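Putative polyprenyl synthetase (Streptomyces coelicolor, PDB 3NF2) probably catalyses the magnesium-dependent condensation of isopentenyl diphosphate with allylic diphosphates, building longer isoprenoid chains. Local coordinates at residues 225-230 and 250-254. Residue numbers count along the deposited sequence, not the author numbering.
Sequences DLLGIW and SLPVV
The C-terminal end of helix 203-230 meets the first turn of helix 251-259. Residues 225-230 are helical, with Trp230 N hydrogen-bonded to Leu226 O at 2.9 Å. The CA atoms come nearest at Asp225 and Ser250, 5.8 Å apart. Ser250 is extended (phi/psi -81/173) and holds the N-cap position, but its side chain makes no capping bond. Its chi1 is 40°, and Ser250 OG donates to a water at 2.8 Å. That water donates to Asp225 O at 2.7 Å. Leu251 opens the helix, and Leu251 N donates to Asp225 OD2 at 3.1 Å, nearly linearly (173°). First-turn amides have no carbonyl of a preceding turn to bond; Asp225 supplies an acceptor. Asp225 adopts rotamer m, and its OD1 is hydrogen-bonded to Gln221 NE2. In the all-helical isoprenoid synthase fold, this end of helix 203-230 corresponds to the second aspartate-rich motif. It reads DDLLG, with Gly228 where the usual DDxxD has its last aspartate. Pro252 points at the facing helix. Pro252 CD lies 3.6 Å from Asp225 CB, and Pro252 CG 3.8 Å from Ile229 CD1. Pro252 CB sits 4.1 Å from Trp230 CZ3, at the indole edge. Arg301 makes a cation-pi contact with that ring. Val253 is set sideways with chi1 t, and Val253 CG2 reaches Ile229 CD1 at 4.2 Å. Val254 is out of reach; Val254 N is hydrogen-bonded to Ser250 O at 3.0 Å.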
ATOM      1  N   ASP A 225      -4.228   1.742  26.599  1.00 37.19           N
ATOM      2  CA  ASP A 225      -3.471   0.724  27.322  1.00 40.04           C
ATOM      3  C   ASP A 225      -3.977   0.474  28.745  1.00 42.96           C
ATOM      4  O   ASP A 225      -3.944  -0.662  29.221  1.00 42.42           O
ATOM      5  CB  ASP A 225      -1.996   1.101  27.363  1.00 34.09           C
ATOM      6  CG  ASP A 225      -1.344   1.029  26.006  1.00 32.16           C
ATOM      7  OD1 ASP A 225      -2.004   0.571  25.044  1.00 36.39           O
ATOM      8  OD2 ASP A 225      -0.172   1.445  25.904  1.00 38.17           O
ATOM      9  N   LEU A 226      -4.421   1.527  29.427  1.00 41.72           N
ATOM     10  CA  LEU A 226      -5.019   1.352  30.759  1.00 40.66           C
ATOM     11  C   LEU A 226      -6.343   0.616  30.671  1.00 43.76           C
ATOM     12  O   LEU A 226      -6.608  -0.272  31.480  1.00 50.91           O
ATOM     13  CB  LEU A 226      -5.201   2.685  31.482  1.00 37.64           C
ATOM     14  CG  LEU A 226      -3.947   3.427  31.958  1.00 37.94           C
ATOM     15  CD1 LEU A 226      -4.303   4.859  32.313  1.00 38.75           C
ATOM     16  CD2 LEU A 226      -3.262   2.720  33.139  1.00 30.39           C
ATOM     17  N   LEU A 227      -7.155   0.961  29.668  1.00 48.34           N
ATOM     18  CA  LEU A 227      -8.452   0.313  29.472  1.00 45.84           C
ATOM     19  C   LEU A 227      -8.324  -1.107  28.931  1.00 46.19           C
ATOM     20  O   LEU A 227      -9.194  -1.939  29.178  1.00 46.33           O
ATOM     21  CB  LEU A 227      -9.356   1.128  28.535  1.00 53.50           C
ATOM     22  CG  LEU A 227      -9.752   2.595  28.792  1.00 68.45           C
ATOM     23  CD1 LEU A 227     -10.792   3.050  27.752  1.00 66.09           C
ATOM     24  CD2 LEU A 227     -10.254   2.876  30.222  1.00 73.47           C
ATOM     25  N   GLY A 228      -7.263  -1.382  28.171  1.00 45.97           N
ATOM     26  CA  GLY A 228      -7.020  -2.745  27.676  1.00 42.49           C
ATOM     27  C   GLY A 228      -6.793  -3.761  28.794  1.00 44.68           C
ATOM     28  O   GLY A 228      -7.153  -4.929  28.669  1.00 48.39           O
ATOM     29  N   ILE A 229      -6.198  -3.316  29.895  1.00 47.82           N
ATOM     30  CA  ILE A 229      -6.073  -4.174  31.074  1.00 50.16           C
ATOM     31  C   ILE A 229      -7.215  -3.989  32.089  1.00 47.99           C
ATOM     32  O   ILE A 229      -7.965  -4.919  32.343  1.00 48.49           O
ATOM     33  CB  ILE A 229      -4.705  -4.023  31.768  1.00 50.97           C
ATOM     34  CG1 ILE A 229      -3.563  -4.236  30.757  1.00 44.09           C
ATOM     35  CG2 ILE A 229      -4.603  -5.003  32.955  1.00 46.59           C
ATOM     36  CD1 ILE A 229      -2.212  -3.715  31.224  1.00 32.94           C
ATOM     37  N   TRP A 230      -7.367  -2.794  32.654  1.00 51.23           N
ATOM     38  CA  TRP A 230      -8.317  -2.620  33.771  1.00 53.40           C
ATOM     39  C   TRP A 230      -9.744  -2.210  33.425  1.00 53.90           C
ATOM     40  O   TRP A 230     -10.531  -1.918  34.325  1.00 50.29           O
ATOM     41  CB  TRP A 230      -7.746  -1.667  34.811  1.00 49.19           C
ATOM     42  CG  TRP A 230      -6.567  -2.249  35.489  1.00 46.10           C
ATOM     43  CD1 TRP A 230      -6.575  -3.142  36.525  1.00 36.20           C
ATOM     44  CD2 TRP A 230      -5.193  -2.000  35.178  1.00 45.50           C
ATOM     45  NE1 TRP A 230      -5.283  -3.454  36.886  1.00 49.13           N
ATOM     46  CE2 TRP A 230      -4.416  -2.768  36.076  1.00 44.58           C
ATOM     47  CE3 TRP A 230      -4.542  -1.198  34.228  1.00 42.00           C
ATOM     48  CZ2 TRP A 230      -3.021  -2.760  36.055  1.00 39.40           C
ATOM     49  CZ3 TRP A 230      -3.151  -1.190  34.208  1.00 43.78           C
ATOM     50  CH2 TRP A 230      -2.406  -1.974  35.114  1.00 42.40           C
ATOM     51  N   SER A 250       2.032  -3.422  26.265  1.00 53.07           N
ATOM     52  CA  SER A 250       1.548  -2.062  26.361  1.00 52.39           C
ATOM     53  C   SER A 250       2.324  -1.340  27.391  1.00 49.99           C
ATOM     54  O   SER A 250       3.087  -1.926  28.098  1.00 48.58           O
ATOM     55  CB  SER A 250       0.095  -2.046  26.729  1.00 53.89           C
ATOM     56  OG  SER A 250      -0.146  -3.026  27.684  1.00 56.54           O
ATOM     57  N   LEU A 251       2.096  -0.056  27.483  1.00 46.52           N
ATOM     58  CA  LEU A 251       2.870   0.775  28.351  1.00 46.18           C
ATOM     59  C   LEU A 251       2.820   0.347  29.800  1.00 46.32           C
ATOM     60  O   LEU A 251       3.823   0.358  30.442  1.00 46.77           O
ATOM     61  CB  LEU A 251       2.395   2.195  28.239  1.00 43.90           C
ATOM     62  CG  LEU A 251       3.128   2.981  27.183  1.00 50.17           C
ATOM     63  CD1 LEU A 251       2.549   4.323  27.055  1.00 50.66           C
ATOM     64  CD2 LEU A 251       4.545   3.074  27.520  1.00 37.35           C
ATOM     65  N   PRO A 252       1.682  -0.035  30.337  1.00 39.54           N
ATOM     66  CA  PRO A 252       1.752  -0.470  31.741  1.00 39.39           C
ATOM     67  C   PRO A 252       2.658  -1.693  31.945  1.00 43.61           C
ATOM     68  O   PRO A 252       3.463  -1.713  32.887  1.00 40.38           O
ATOM     69  CB  PRO A 252       0.301  -0.824  32.093  1.00 34.97           C
ATOM     70  CG  PRO A 252      -0.542  -0.267  31.026  1.00 39.33           C
ATOM     71  CD  PRO A 252       0.301  -0.058  29.815  1.00 31.87           C
ATOM     72  N   VAL A 253       2.530  -2.678  31.055  1.00 46.44           N
ATOM     73  CA  VAL A 253       3.338  -3.905  31.088  1.00 45.38           C
ATOM     74  C   VAL A 253       4.813  -3.563  31.044  1.00 45.76           C
ATOM     75  O   VAL A 253       5.597  -3.985  31.896  1.00 48.36           O
ATOM     76  CB  VAL A 253       3.017  -4.811  29.884  1.00 44.66           C
ATOM     77  CG1 VAL A 253       3.851  -6.087  29.924  1.00 44.40           C
ATOM     78  CG2 VAL A 253       1.549  -5.149  29.861  1.00 44.08           C
ATOM     79  N   VAL A 254       5.172  -2.766  30.047  1.00 48.43           N
ATOM     80  CA  VAL A 254       6.550  -2.360  29.818  1.00 44.85           C
ATOM     81  C   VAL A 254       7.120  -1.514  30.961  1.00 46.16           C
ATOM     82  O   VAL A 254       8.239  -1.767  31.426  1.00 48.89           O
ATOM     83  CB  VAL A 254       6.658  -1.632  28.472  1.00 44.66           C
ATOM     84  CG1 VAL A 254       8.012  -1.050  28.301  1.00 51.66           C
ATOM     85  CG2 VAL A 254       6.360  -2.607  27.325  1.00 42.58           C
TER
HETATM   86  O   HOH W   1      -2.906  -2.685  27.724  1.00 42.45           O